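Local coordinates for protein L-glyceraldehyde 3-phosphate reductase (Clostridium beijerinckii, PDB 6HG6) that reduces aldehydes, furfural among them, with NADPH, as a TIM-barrel member of the aldo-keto reductase superfamily, at residues Gly31-Phe36 against Asn64-Val69; Phe60-Asn65 against Ser72-Phe77; Met281-Val286 against Val309-Lys314. All blocks are in the same frame, centred on the assembly; numbering follows the deposited sequence. Where two conformers were deposited one is given.

How the contacts relate
The three contacts lie within one eight-stranded parallel TIM barrel. Contacts 1 and 2 are neighbours, with centres about 6 Å apart. They share Asn-64 and Asn-65 in the loop between strand 59-61 and helix 72-85, and both touch NADPH; a probable hydrogen bond from Leu-32 N to Asp-61 O ties them together. Contact 3 comes later in the chain, where helix 278-286 meets the loop after helix 302-308; its centre is about 24 Å from that of contact 1, and it lies across the chain's centre from contact 2. The first two contacts thus frame the nicotinamide-ribose end of the cofactor, while contact 3 anchors the turn after helix 302-308, source of the NADPH-binding Gln-304, Glu-307 and Asn-308.

Contact 1. Residues Gly31-Phe36 against Asn64-Val69; sequences GLWHNF and NNYGPV. With NDP (NADPH dihydro-nicotinamide-adenine-dinucleotide phosphate), chain B; EDO (1,2-ethanediol), chain F.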
loop_
_atom_site.group_PDB
_atom_site.type_symbol
_atom_site.label_atom_id
_atom_site.label_comp_id
_atom_site.label_asym_id
_atom_site.label_seq_id
_atom_site.Cartn_x
_atom_site.Cartn_y
_atom_site.Cartn_z
ATOM N N GLY A 31 3.712 -0.566 -4.923
ATOM C CA GLY A 31 3.850 0.834 -4.497
ATOM C C GLY A 31 4.995 1.533 -5.186
ATOM O O GLY A 31 6.031 0.876 -5.450
ATOM N N LEU A 32 4.854 2.842 -5.422
ATOM C CA LEU A 32 5.881 3.619 -6.147
ATOM C C LEU A 32 6.625 4.567 -5.197
ATOM O O LEU A 32 7.265 5.529 -5.674
ATOM C CB LEU A 32 5.210 4.334 -7.328
ATOM C CG LEU A 32 4.958 3.483 -8.562
ATOM C CD1 LEU A 32 3.801 2.533 -8.344
ATOM C CD2 LEU A 32 4.635 4.403 -9.743
ATOM N N TRP A 33 6.579 4.302 -3.889
ATOM C CA TRP A 33 7.289 5.123 -2.868
ATOM C C TRP A 33 8.761 5.270 -3.225
ATOM O O TRP A 33 9.292 6.402 -3.087
ATOM C CB TRP A 33 7.088 4.506 -1.489
ATOM C CG TRP A 33 7.694 5.305 -0.386
ATOM C CD1 TRP A 33 7.709 6.657 -0.221
ATOM C CD2 TRP A 33 8.288 4.749 0.792
ATOM N NE1 TRP A 33 8.329 6.984 0.960
ATOM C CE2 TRP A 33 8.699 5.834 1.597
ATOM C CE3 TRP A 33 8.560 3.442 1.209
ATOM C CZ2 TRP A 33 9.351 5.632 2.818
ATOM C CZ3 TRP A 33 9.198 3.252 2.417
ATOM C CH2 TRP A 33 9.562 4.333 3.213
ATOM N N HIS A 34 9.414 4.180 -3.630
ATOM C CA HIS A 34 10.818 4.224 -4.077
ATOM C C HIS A 34 10.977 3.683 -5.495
ATOM O O HIS A 34 10.156 2.847 -5.914
ATOM C CB HIS A 34 11.683 3.425 -3.082
ATOM C CG HIS A 34 11.728 4.071 -1.736
ATOM N ND1 HIS A 34 11.550 3.370 -0.557
ATOM C CD2 HIS A 34 11.851 5.370 -1.384
ATOM C CE1 HIS A 34 11.646 4.208 0.465
ATOM N NE2 HIS A 34 11.787 5.444 -0.024
ATOM N N ASN A 35 12.010 4.187 -6.168
ATOM C CA ASN A 35 12.559 3.754 -7.480
ATOM C C ASN A 35 11.738 4.316 -8.646
ATOM O O ASN A 35 11.964 3.858 -9.763
ATOM C CB ASN A 35 12.678 2.222 -7.528
ATOM C CG ASN A 35 13.494 1.706 -6.362
ATOM O OD1 ASN A 35 14.573 2.191 -6.134
ATOM N ND2 ASN A 35 12.942 0.802 -5.572
ATOM N N PHE A 36 10.893 5.334 -8.430
ATOM C CA PHE A 36 10.100 5.981 -9.508
ATOM C C PHE A 36 10.320 7.491 -9.542
ATOM O O PHE A 36 9.496 8.207 -10.150
ATOM C CB PHE A 36 8.620 5.640 -9.341
ATOM C CG PHE A 36 8.377 4.215 -9.773
ATOM C CD1 PHE A 36 8.669 3.164 -8.920
ATOM C CD2 PHE A 36 7.826 3.950 -11.006
ATOM C CE1 PHE A 36 8.469 1.849 -9.322
ATOM C CE2 PHE A 36 7.626 2.635 -11.412
ATOM C CZ PHE A 36 7.976 1.598 -10.577
ATOM N N ASN A 64 1.119 11.986 -3.497
ATOM C CA ASN A 64 1.591 13.247 -4.093
ATOM C C ASN A 64 3.116 13.345 -3.980
ATOM O O ASN A 64 3.767 13.721 -4.982
ATOM C CB ASN A 64 0.862 14.465 -3.521
ATOM C CG ASN A 64 0.910 14.663 -2.022
ATOM O OD1 ASN A 64 1.564 13.902 -1.282
ATOM N ND2 ASN A 64 0.226 15.720 -1.589
ATOM N N ASN A 65 3.672 13.057 -2.815
ATOM C CA ASN A 65 5.066 13.402 -2.492
ATOM C C ASN A 65 6.046 12.269 -2.791
ATOM O O ASN A 65 7.246 12.481 -2.502
ATOM C CB ASN A 65 5.201 13.948 -1.072
ATOM C CG ASN A 65 5.000 12.926 0.014
ATOM O OD1 ASN A 65 4.787 11.745 -0.259
ATOM N ND2 ASN A 65 5.045 13.390 1.253
ATOM N N TYR A 66 5.620 11.186 -3.450
ATOM C CA TYR A 66 6.566 10.109 -3.826
ATOM C C TYR A 66 7.543 10.590 -4.883
ATOM O O TYR A 66 7.156 11.318 -5.847
ATOM C CB TYR A 66 5.848 8.860 -4.320
ATOM C CG TYR A 66 5.054 8.134 -3.277
ATOM C CD1 TYR A 66 5.116 8.480 -1.937
ATOM C CD2 TYR A 66 4.404 6.955 -3.596
ATOM C CE1 TYR A 66 4.463 7.744 -0.960
ATOM C CE2 TYR A 66 3.706 6.235 -2.636
ATOM C CZ TYR A 66 3.727 6.629 -1.306
ATOM O OH TYR A 66 3.019 5.945 -0.327
ATOM N N GLY A 67 8.800 10.200 -4.700
ATOM C CA GLY A 67 9.930 10.530 -5.580
ATOM C C GLY A 67 11.186 9.871 -5.011
ATOM O O GLY A 67 11.225 8.657 -4.868
ATOM N N PRO A 68 12.207 10.626 -4.584
ATOM C CA PRO A 68 12.192 12.063 -4.652
ATOM C C PRO A 68 12.290 12.650 -6.042
ATOM O O PRO A 68 12.944 12.091 -6.906
ATOM C CB PRO A 68 13.401 12.539 -3.824
ATOM C CG PRO A 68 14.343 11.386 -3.960
ATOM C CD PRO A 68 13.438 10.166 -3.942
ATOM N N VAL A 69 12.106 13.893 -5.627
ATOM C CA VAL A 69 11.439 15.149 -5.888
ATOM C C VAL A 69 9.971 14.780 -5.739
ATOM O O VAL A 69 9.476 13.874 -6.402
ATOM C CB VAL A 69 11.938 15.897 -7.101
ATOM C CG1 VAL A 69 10.860 16.608 -7.806
ATOM C CG2 VAL A 69 13.151 16.702 -6.680
HETATM P PA NDP B . 8.641 -3.326 1.334
HETATM O O1A NDP B . 8.668 -3.403 2.824
HETATM O O2A NDP B . 7.994 -4.343 0.448
HETATM O O5B NDP B . 10.120 -3.016 0.783
HETATM C C5B NDP B . 10.339 -2.916 -0.650
HETATM C C4B NDP B . 11.813 -3.026 -0.939
HETATM O O4B NDP B . 12.292 -4.271 -0.366
HETATM C C3B NDP B . 12.228 -3.078 -2.416
HETATM O O3B NDP B . 12.439 -1.792 -2.993
HETATM C C2B NDP B . 13.526 -3.870 -2.328
HETATM O O2B NDP B . 14.538 -2.969 -1.887
HETATM C C1B NDP B . 13.213 -4.885 -1.235
HETATM N N9A NDP B . 12.609 -6.133 -1.683
HETATM C C8A NDP B . 11.365 -6.308 -2.239
HETATM N N7A NDP B . 11.076 -7.562 -2.488
HETATM C C5A NDP B . 12.198 -8.261 -2.068
HETATM C C6A NDP B . 12.513 -9.635 -2.063
HETATM N N6A NDP B . 11.691 -10.580 -2.510
HETATM N N1A NDP B . 13.721 -10.001 -1.562
HETATM C C2A NDP B . 14.543 -9.043 -1.112
HETATM N N3A NDP B . 14.350 -7.726 -1.060
HETATM C C4A NDP B . 13.145 -7.393 -1.557
HETATM O O3 NDP B . 7.853 -1.969 0.940
HETATM P PN NDP B . 8.172 -0.403 1.018
HETATM O O1N NDP B . 8.956 -0.053 -0.203
HETATM O O2N NDP B . 8.680 -0.012 2.368
HETATM O O5D NDP B . 6.679 0.188 0.865
HETATM C C5D NDP B . 5.834 -0.377 -0.171
HETATM C C4D NDP B . 4.795 0.643 -0.573
HETATM O O4D NDP B . 3.982 0.969 0.569
HETATM C C3D NDP B . 5.314 2.006 -1.025
HETATM O O3D NDP B . 5.793 1.941 -2.361
HETATM C C2D NDP B . 4.043 2.846 -0.850
HETATM O O2D NDP B . 3.173 2.642 -1.932
HETATM C C1D NDP B . 3.451 2.278 0.437
HETATM N N1N NDP B . 3.823 3.077 1.631
HETATM C C2N NDP B . 2.865 3.817 2.281
HETATM C C3N NDP B . 3.176 4.777 3.204
HETATM C C7N NDP B . 2.063 5.547 3.864
HETATM O O7N NDP B . 0.882 5.401 3.497
HETATM N N7N NDP B . 2.412 6.401 4.826
HETATM C C4N NDP B . 4.633 4.999 3.506
HETATM C C5N NDP B . 5.559 4.014 2.906
HETATM C C6N NDP B . 5.128 3.079 2.088
HETATM P P2B NDP B . 16.045 -3.238 -2.406
HETATM O O1X NDP B . 16.097 -3.941 -3.748
HETATM O O2X NDP B . 16.663 -1.850 -2.470
HETATM O O3X NDP B . 16.620 -4.087 -1.282
HETATM C C1 EDO F . 13.602 7.436 -6.567
HETATM O O1 EDO F . 14.002 6.994 -7.806
HETATM C C2 EDO F . 13.875 6.479 -5.492
HETATM O O2 EDO F . 12.930 6.632 -4.468
HETATM O O HOH W 1 9.627 6.782 -6.249
HETATM O O HOH W 2 9.255 8.841 -2.149
#
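Trp-33 and Tyr-66 join two loops at the C-terminal mouth of a TIM barrel, those following strands 28-31 and 59-61, in a buried aromatic contact that forms part of the NADPH pocket. The backbone of Trp-33 does much of the touching: its CA lies over the Tyr-66 face in a CH-pi contact, 3.7 Å from the ring centroid. The two rings meet obliquely, Trp-33 CD1 being 3.5 Å from Tyr-66 CE1. With CG anti to the backbone N (chi1 -177°), the indole swings alongside the cofactor; nicotinamide C5N covers one face and His-34 CE1 the other. A large flat side chain suits this sandwiched position. Tyr-66 reaches the nicotinamide ribose, its OH 3.3 Å from NADPH C2D, and its hydroxyl is hydrogen-bonded to Lys-97, consistent with the Asp-Tyr-Lys-His tetrad of aldo-keto reductases.

Gly-31 has no side chain to obstruct the ribose hydroxyl O3D. Gly-67 serves the fold of its own loop: it takes a backbone shape (phi -179°, psi -116°) that few residues but glycine tolerate, leaves room for Val-69 O, and precedes a cis peptide bond to Pro-68. Waters join the facing backbones where direct bonds are lacking. One accepts a hydrogen bond from Phe-36 N and lies within donating distance of both Leu-32 O and Gly-67 O. The other accepts from Gly-67 N at 2.9 Å and donates to Trp-33 O at 2.6 Å. On the cofactor side, the amide Trp-33 N grips the ribose directly, donating to NADPH O3D at 2.9 Å.

Contact 2. Residues Phe60-Asn65 against Ser72-Phe77; sequences FDLANN and SAEENF. With NDP (NADPH dihydro-nicotinamide-adenine-dinucleotide phosphate), chain B; EDO (1,2-ethanediol), chain E.
Apolar packing carries the larger share of this buried contact, with Phe-60 and Leu-62 pressed against Phe-77 of helix 72-85. The Phe-60 and Phe-77 rings meet obliquely, their planes 33° apart and centroids 5.4 Å apart, and Phe-77 CZ comes to 3.8 Å from Phe-60 CB. Leu-62 uses both branches: CD2 rests 3.7 Å from Glu-74 CA and also reaches Phe-77 CB, while CD1 approaches the ring at CD2. Phe-77 has CG anti to the backbone N (chi1 -168°), which turns its ring toward Phe-60 of the strand.

Strand 59-61 and helix 72-85 open a beta-alpha-beta unit of the TIM barrel that continues into strand 93-98. CB of Phe-60 and of Leu-62 faces the helix, so large hydrophobic residues fit there. Asp-61, between them, sends its carboxylate to the cofactor, where OD2 accepts a hydrogen bond from NADPH O2D at 2.6 Å; it also forms a salt bridge with Lys-97.

Polar contacts gather at the helix start. One water accepts from Glu-74 N at 3.0 Å, serving an amide of the first turn, and lies where it can donate to Asn-64 O. The Glu-74 side chain, extended beyond CG, slides past Leu-62 CD2 to lay OE2 3.5 Å from Asn-64 CA. Its buried carboxylate is well satisfied elsewhere: OE2 is hydrogen-bonded to Thr-96 and Ser-123, and OE1 forms a salt bridge with Arg-126 of helix 113-127.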
loop_
_atom_site.group_PDB
_atom_site.type_symbol
_atom_site.label_atom_id
_atom_site.label_comp_id
_atom_site.label_asym_id
_atom_site.label_seq_id
_atom_site.Cartn_x
_atom_site.Cartn_y
_atom_site.Cartn_z
ATOM N N PHE A 60 -1.726 -0.083 -8.275
ATOM C CA PHE A 60 -0.542 0.789 -8.212
ATOM C C PHE A 60 -0.842 1.890 -7.206
ATOM O O PHE A 60 -1.826 2.638 -7.378
ATOM C CB PHE A 60 -0.168 1.321 -9.598
ATOM C CG PHE A 60 0.321 0.221 -10.495
ATOM C CD1 PHE A 60 -0.585 -0.517 -11.230
ATOM C CD2 PHE A 60 1.657 -0.135 -10.549
ATOM C CE1 PHE A 60 -0.157 -1.566 -12.027
ATOM C CE2 PHE A 60 2.090 -1.190 -11.341
ATOM C CZ PHE A 60 1.184 -1.894 -12.097
ATOM N N ASP A 61 0.003 1.977 -6.187
ATOM C CA ASP A 61 -0.191 2.931 -5.068
ATOM C C ASP A 61 0.824 4.058 -5.194
ATOM O O ASP A 61 2.035 3.812 -5.256
ATOM C CB ASP A 61 -0.054 2.214 -3.721
ATOM C CG ASP A 61 -0.306 3.110 -2.534
ATOM O OD1 ASP A 61 -1.494 3.506 -2.309
ATOM O OD2 ASP A 61 0.722 3.534 -1.929
ATOM N N LEU A 62 0.312 5.271 -5.247
ATOM C CA LEU A 62 1.114 6.499 -5.267
ATOM C C LEU A 62 0.665 7.417 -4.149
ATOM O O LEU A 62 -0.289 7.110 -3.397
ATOM C CB LEU A 62 0.946 7.162 -6.630
ATOM C CG LEU A 62 1.532 6.355 -7.768
ATOM C CD1 LEU A 62 0.420 5.523 -8.418
ATOM C CD2 LEU A 62 2.187 7.273 -8.755
ATOM N N ALA A 63 1.388 8.509 -4.026
ATOM C CA ALA A 63 1.084 9.630 -3.138
ATOM C C ALA A 63 1.660 10.845 -3.852
ATOM O O ALA A 63 2.611 10.720 -4.672
ATOM C CB ALA A 63 1.697 9.519 -1.759
ATOM N N ASN A 64 1.119 11.986 -3.497
ATOM C CA ASN A 64 1.591 13.247 -4.093
ATOM C C ASN A 64 3.116 13.345 -3.980
ATOM O O ASN A 64 3.767 13.721 -4.982
ATOM C CB ASN A 64 0.862 14.465 -3.521
ATOM C CG ASN A 64 0.910 14.663 -2.022
ATOM O OD1 ASN A 64 1.564 13.902 -1.282
ATOM N ND2 ASN A 64 0.226 15.720 -1.589
ATOM N N ASN A 65 3.672 13.057 -2.815
ATOM C CA ASN A 65 5.066 13.402 -2.492
ATOM C C ASN A 65 6.046 12.269 -2.791
ATOM O O ASN A 65 7.246 12.481 -2.502
ATOM C CB ASN A 65 5.201 13.948 -1.072
ATOM C CG ASN A 65 5.000 12.926 0.014
ATOM O OD1 ASN A 65 4.787 11.745 -0.259
ATOM N ND2 ASN A 65 5.045 13.390 1.253
ATOM N N SER A 72 7.451 13.423 -8.637
ATOM C CA SER A 72 8.171 12.757 -9.742
ATOM C C SER A 72 7.579 11.372 -9.995
ATOM O O SER A 72 7.528 10.972 -11.162
ATOM C CB SER A 72 9.669 12.730 -9.538
ATOM O OG SER A 72 10.012 12.208 -8.272
ATOM N N ALA A 73 7.230 10.621 -8.965
ATOM C CA ALA A 73 6.678 9.265 -9.165
ATOM C C ALA A 73 5.360 9.380 -9.945
ATOM O O ALA A 73 5.165 8.643 -10.905
ATOM C CB ALA A 73 6.529 8.528 -7.862
ATOM N N GLU A 74 4.502 10.309 -9.563
ATOM C CA GLU A 74 3.203 10.550 -10.255
ATOM C C GLU A 74 3.463 10.922 -11.720
ATOM O O GLU A 74 2.790 10.378 -12.605
ATOM C CB GLU A 74 2.401 11.627 -9.531
ATOM C CG GLU A 74 1.661 11.110 -8.315
ATOM C CD GLU A 74 0.841 12.207 -7.647
ATOM O OE1 GLU A 74 1.179 13.400 -7.947
ATOM O OE2 GLU A 74 -0.092 11.907 -6.879
ATOM N N GLU A 75 4.395 11.832 -11.989
ATOM C CA GLU A 75 4.717 12.249 -13.374
ATOM C C GLU A 75 5.251 11.061 -14.176
ATOM O O GLU A 75 4.884 10.901 -15.346
ATOM C CB GLU A 75 5.733 13.390 -13.389
ATOM C CG GLU A 75 5.127 14.718 -13.022
ATOM C CD GLU A 75 6.034 15.921 -13.269
ATOM O OE1 GLU A 75 7.204 15.722 -13.657
ATOM O OE2 GLU A 75 5.571 17.044 -13.069
ATOM N N ASN A 76 6.158 10.289 -13.588
ATOM C CA ASN A 76 6.702 9.097 -14.261
ATOM C C ASN A 76 5.570 8.093 -14.561
ATOM O O ASN A 76 5.531 7.564 -15.699
ATOM C CB ASN A 76 7.858 8.517 -13.460
ATOM C CG ASN A 76 9.128 9.322 -13.634
ATOM O OD1 ASN A 76 9.393 9.844 -14.732
ATOM N ND2 ASN A 76 9.998 9.292 -12.634
ATOM N N PHE A 77 4.714 7.818 -13.597
ATOM C CA PHE A 77 3.591 6.874 -13.787
ATOM C C PHE A 77 2.653 7.449 -14.862
ATOM O O PHE A 77 2.149 6.702 -15.714
ATOM C CB PHE A 77 2.857 6.621 -12.480
ATOM C CG PHE A 77 1.917 5.453 -12.601
ATOM C CD1 PHE A 77 2.421 4.188 -12.845
ATOM C CD2 PHE A 77 0.559 5.621 -12.467
ATOM C CE1 PHE A 77 1.581 3.096 -12.930
ATOM C CE2 PHE A 77 -0.284 4.517 -12.559
ATOM C CZ PHE A 77 0.225 3.271 -12.808
HETATM P PA NDP B . 8.641 -3.326 1.334
HETATM O O1A NDP B . 8.668 -3.403 2.824
HETATM O O2A NDP B . 7.994 -4.343 0.448
HETATM O O5B NDP B . 10.120 -3.016 0.783
HETATM C C5B NDP B . 10.339 -2.916 -0.650
HETATM C C4B NDP B . 11.813 -3.026 -0.939
HETATM O O4B NDP B . 12.292 -4.271 -0.366
HETATM C C3B NDP B . 12.228 -3.078 -2.416
HETATM O O3B NDP B . 12.439 -1.792 -2.993
HETATM C C2B NDP B . 13.526 -3.870 -2.328
HETATM O O2B NDP B . 14.538 -2.969 -1.887
HETATM C C1B NDP B . 13.213 -4.885 -1.235
HETATM N N9A NDP B . 12.609 -6.133 -1.683
HETATM C C8A NDP B . 11.365 -6.308 -2.239
HETATM N N7A NDP B . 11.076 -7.562 -2.488
HETATM C C5A NDP B . 12.198 -8.261 -2.068
HETATM C C6A NDP B . 12.513 -9.635 -2.063
HETATM N N6A NDP B . 11.691 -10.580 -2.510
HETATM N N1A NDP B . 13.721 -10.001 -1.562
HETATM C C2A NDP B . 14.543 -9.043 -1.112
HETATM N N3A NDP B . 14.350 -7.726 -1.060
HETATM C C4A NDP B . 13.145 -7.393 -1.557
HETATM O O3 NDP B . 7.853 -1.969 0.940
HETATM P PN NDP B . 8.172 -0.403 1.018
HETATM O O1N NDP B . 8.956 -0.053 -0.203
HETATM O O2N NDP B . 8.680 -0.012 2.368
HETATM O O5D NDP B . 6.679 0.188 0.865
HETATM C C5D NDP B . 5.834 -0.377 -0.171
HETATM C C4D NDP B . 4.795 0.643 -0.573
HETATM O O4D NDP B . 3.982 0.969 0.569
HETATM C C3D NDP B . 5.314 2.006 -1.025
HETATM O O3D NDP B . 5.793 1.941 -2.361
HETATM C C2D NDP B . 4.043 2.846 -0.850
HETATM O O2D NDP B . 3.173 2.642 -1.932
HETATM C C1D NDP B . 3.451 2.278 0.437
HETATM N N1N NDP B . 3.823 3.077 1.631
HETATM C C2N NDP B . 2.865 3.817 2.281
HETATM C C3N NDP B . 3.176 4.777 3.204
HETATM C C7N NDP B . 2.063 5.547 3.864
HETATM O O7N NDP B . 0.882 5.401 3.497
HETATM N N7N NDP B . 2.412 6.401 4.826
HETATM C C4N NDP B . 4.633 4.999 3.506
HETATM C C5N NDP B . 5.559 4.014 2.906
HETATM C C6N NDP B . 5.128 3.079 2.088
HETATM P P2B NDP B . 16.045 -3.238 -2.406
HETATM O O1X NDP B . 16.097 -3.941 -3.748
HETATM O O2X NDP B . 16.663 -1.850 -2.470
HETATM O O3X NDP B . 16.620 -4.087 -1.282
HETATM C C1 EDO E . 12.720 9.340 -16.211
HETATM O O1 EDO E . 11.499 9.622 -16.875
HETATM C C2 EDO E . 13.070 10.333 -15.167
HETATM O O2 EDO E . 12.888 9.884 -13.833
HETATM O O HOH W 3 4.741 11.567 -6.879
#

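Contact 3. Residues Met281-Val286 against Val309-Lys314; sequences MALSWV and VGIVHK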
loop_
_atom_site.group_PDB
_atom_site.type_symbol
_atom_site.label_atom_id
_atom_site.label_comp_id
_atom_site.label_asym_id
_atom_site.label_seq_id
_atom_site.Cartn_x
_atom_site.Cartn_y
_atom_site.Cartn_z
ATOM N N MET A 281 8.155 -15.092 3.584
ATOM C CA MET A 281 7.371 -15.430 4.794
ATOM C C MET A 281 6.811 -14.146 5.407
ATOM O O MET A 281 5.674 -14.158 5.911
ATOM C CB MET A 281 8.210 -16.139 5.842
ATOM C CG MET A 281 7.363 -16.548 7.000
ATOM S SD MET A 281 8.264 -17.478 8.239
ATOM C CE MET A 281 9.133 -16.147 9.077
ATOM N N ALA A 282 7.589 -13.061 5.378
ATOM C CA ALA A 282 7.169 -11.769 5.947
ATOM C C ALA A 282 5.915 -11.288 5.210
ATOM O O ALA A 282 5.033 -10.724 5.880
ATOM C CB ALA A 282 8.305 -10.763 5.881
ATOM N N LEU A 283 5.857 -11.476 3.882
ATOM C CA LEU A 283 4.686 -11.059 3.067
ATOM C C LEU A 283 3.498 -11.964 3.405
ATOM O O LEU A 283 2.415 -11.429 3.642
ATOM C CB LEU A 283 4.997 -11.129 1.575
ATOM C CG LEU A 283 6.112 -10.212 1.074
ATOM C CD1 LEU A 283 6.272 -10.387 -0.429
ATOM C CD2 LEU A 283 5.841 -8.768 1.410
ATOM N N SER A 284 3.722 -13.272 3.469
ATOM C CA SER A 284 2.670 -14.263 3.824
ATOM C C SER A 284 2.119 -13.945 5.218
ATOM O O SER A 284 0.908 -14.028 5.406
ATOM C CB SER A 284 3.153 -15.647 3.756
ATOM O OG SER A 284 3.590 -15.941 2.454
ATOM N N TRP A 285 2.978 -13.580 6.167
ATOM C CA TRP A 285 2.524 -13.347 7.553
ATOM C C TRP A 285 1.566 -12.151 7.602
ATOM O O TRP A 285 0.530 -12.210 8.290
ATOM C CB TRP A 285 3.753 -13.205 8.460
ATOM C CG TRP A 285 3.391 -12.998 9.890
ATOM C CD1 TRP A 285 3.308 -13.961 10.843
ATOM C CD2 TRP A 285 3.064 -11.758 10.538
ATOM N NE1 TRP A 285 2.948 -13.399 12.031
ATOM C CE2 TRP A 285 2.795 -12.068 11.889
ATOM C CE3 TRP A 285 2.994 -10.433 10.131
ATOM C CZ2 TRP A 285 2.414 -11.105 12.818
ATOM C CZ3 TRP A 285 2.631 -9.479 11.058
ATOM C CH2 TRP A 285 2.373 -9.811 12.382
ATOM N N VAL A 286 1.891 -11.065 6.932
ATOM C CA VAL A 286 1.022 -9.871 6.944
ATOM C C VAL A 286 -0.385 -10.222 6.426
ATOM O O VAL A 286 -1.345 -9.563 6.867
ATOM C CB VAL A 286 1.702 -8.750 6.140
ATOM C CG1 VAL A 286 0.744 -7.724 5.715
ATOM C CG2 VAL A 286 2.837 -8.153 6.948
ATOM N N VAL A 309 5.329 -12.721 -5.729
ATOM C CA VAL A 309 3.895 -13.015 -6.040
ATOM C C VAL A 309 3.558 -14.468 -5.676
ATOM O O VAL A 309 2.370 -14.738 -5.548
ATOM C CB VAL A 309 3.457 -12.643 -7.468
ATOM C CG1 VAL A 309 3.394 -11.123 -7.620
ATOM C CG2 VAL A 309 4.273 -13.304 -8.562
ATOM N N GLY A 310 4.530 -15.357 -5.472
ATOM C CA GLY A 310 4.232 -16.733 -5.015
ATOM C C GLY A 310 3.653 -16.749 -3.596
ATOM O O GLY A 310 2.955 -17.675 -3.250
ATOM N N ILE A 311 3.928 -15.740 -2.790
ATOM C CA ILE A 311 3.639 -15.724 -1.322
ATOM C C ILE A 311 2.139 -15.791 -1.062
ATOM O O ILE A 311 1.759 -16.400 -0.033
ATOM C CB ILE A 311 4.277 -14.499 -0.661
ATOM C CG1 ILE A 311 3.562 -13.200 -1.052
ATOM C CG2 ILE A 311 5.757 -14.436 -0.981
ATOM C CD1 ILE A 311 2.357 -12.881 -0.188
ATOM N N VAL A 312 1.323 -15.208 -1.956
ATOM C CA VAL A 312 -0.174 -15.209 -1.852
ATOM C C VAL A 312 -0.682 -16.661 -1.773
ATOM O O VAL A 312 -1.866 -16.829 -1.424
ATOM C CB VAL A 312 -0.884 -14.442 -2.999
ATOM C CG1 VAL A 312 -0.268 -13.075 -3.204
ATOM C CG2 VAL A 312 -0.898 -15.205 -4.320
ATOM N N HIS A 313 0.154 -17.659 -2.077
ATOM C CA HIS A 313 -0.253 -19.098 -2.054
ATOM C C HIS A 313 0.250 -19.838 -0.804
ATOM O O HIS A 313 0.033 -21.041 -0.737
ATOM C CB HIS A 313 0.192 -19.786 -3.346
ATOM C CG HIS A 313 -0.524 -19.208 -4.508
ATOM N ND1 HIS A 313 0.048 -18.251 -5.321
ATOM C CD2 HIS A 313 -1.804 -19.354 -4.913
ATOM C CE1 HIS A 313 -0.840 -17.871 -6.224
ATOM N NE2 HIS A 313 -1.986 -18.542 -5.997
ATOM N N LYS A 314 0.844 -19.135 0.166
ATOM C CA LYS A 314 1.354 -19.723 1.431
ATOM C C LYS A 314 1.065 -18.765 2.595
ATOM O O LYS A 314 1.998 -18.462 3.382
ATOM C CB LYS A 314 2.861 -20.001 1.341
ATOM C CG LYS A 314 3.291 -21.029 0.310
ATOM C CD LYS A 314 4.710 -21.467 0.508
ATOM C CE LYS A 314 5.262 -22.230 -0.675
ATOM N NZ LYS A 314 6.620 -22.735 -0.365
#
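Leu-283 and Ile-311 make the close-packed half of a contact between helix 278-286 and the short 3-10 turn that follows helix 302-308. The two side chains cross at about a right angle, and Ile-311 CD1 settles 3.6 Å from Leu-283 CB. Ile-311 takes the crowded first torsion (chi1 71°), with CG1 between its backbone N and carbonyl carbon, bringing this branch against the helix while CG2 approaches Leu-283 CD1. Both residues suit the barrel wall: Leu-283 also packs on Val-295 and Ile-297 of strand 294-297, and Ile-311 on Ile-28 of strand 28-31, so the pair bridges the seam where the last strand meets the first.

Ser-284 is small enough to let the backbones come near, its CA lying 5.4 Å from Ile-311 CA and its CB 3.1 Å from Lys-314 O. Beyond it the contact loosens toward solvent. The exposed Lys-314 lends mainly its backbone and CB, while its long chain leads away to Arg-274 O.

The hydroxyl is the polar hub. Ser-284 OG lies 3.1 Å from Ile-311 O and equally near Lys-314 O, with Gln-280 O as another acceptor in range. It can give its one proton to only one carbonyl at a time, and which takes it is not settled; the oxygen can meanwhile accept a hydrogen bond from Gln-276 NE2.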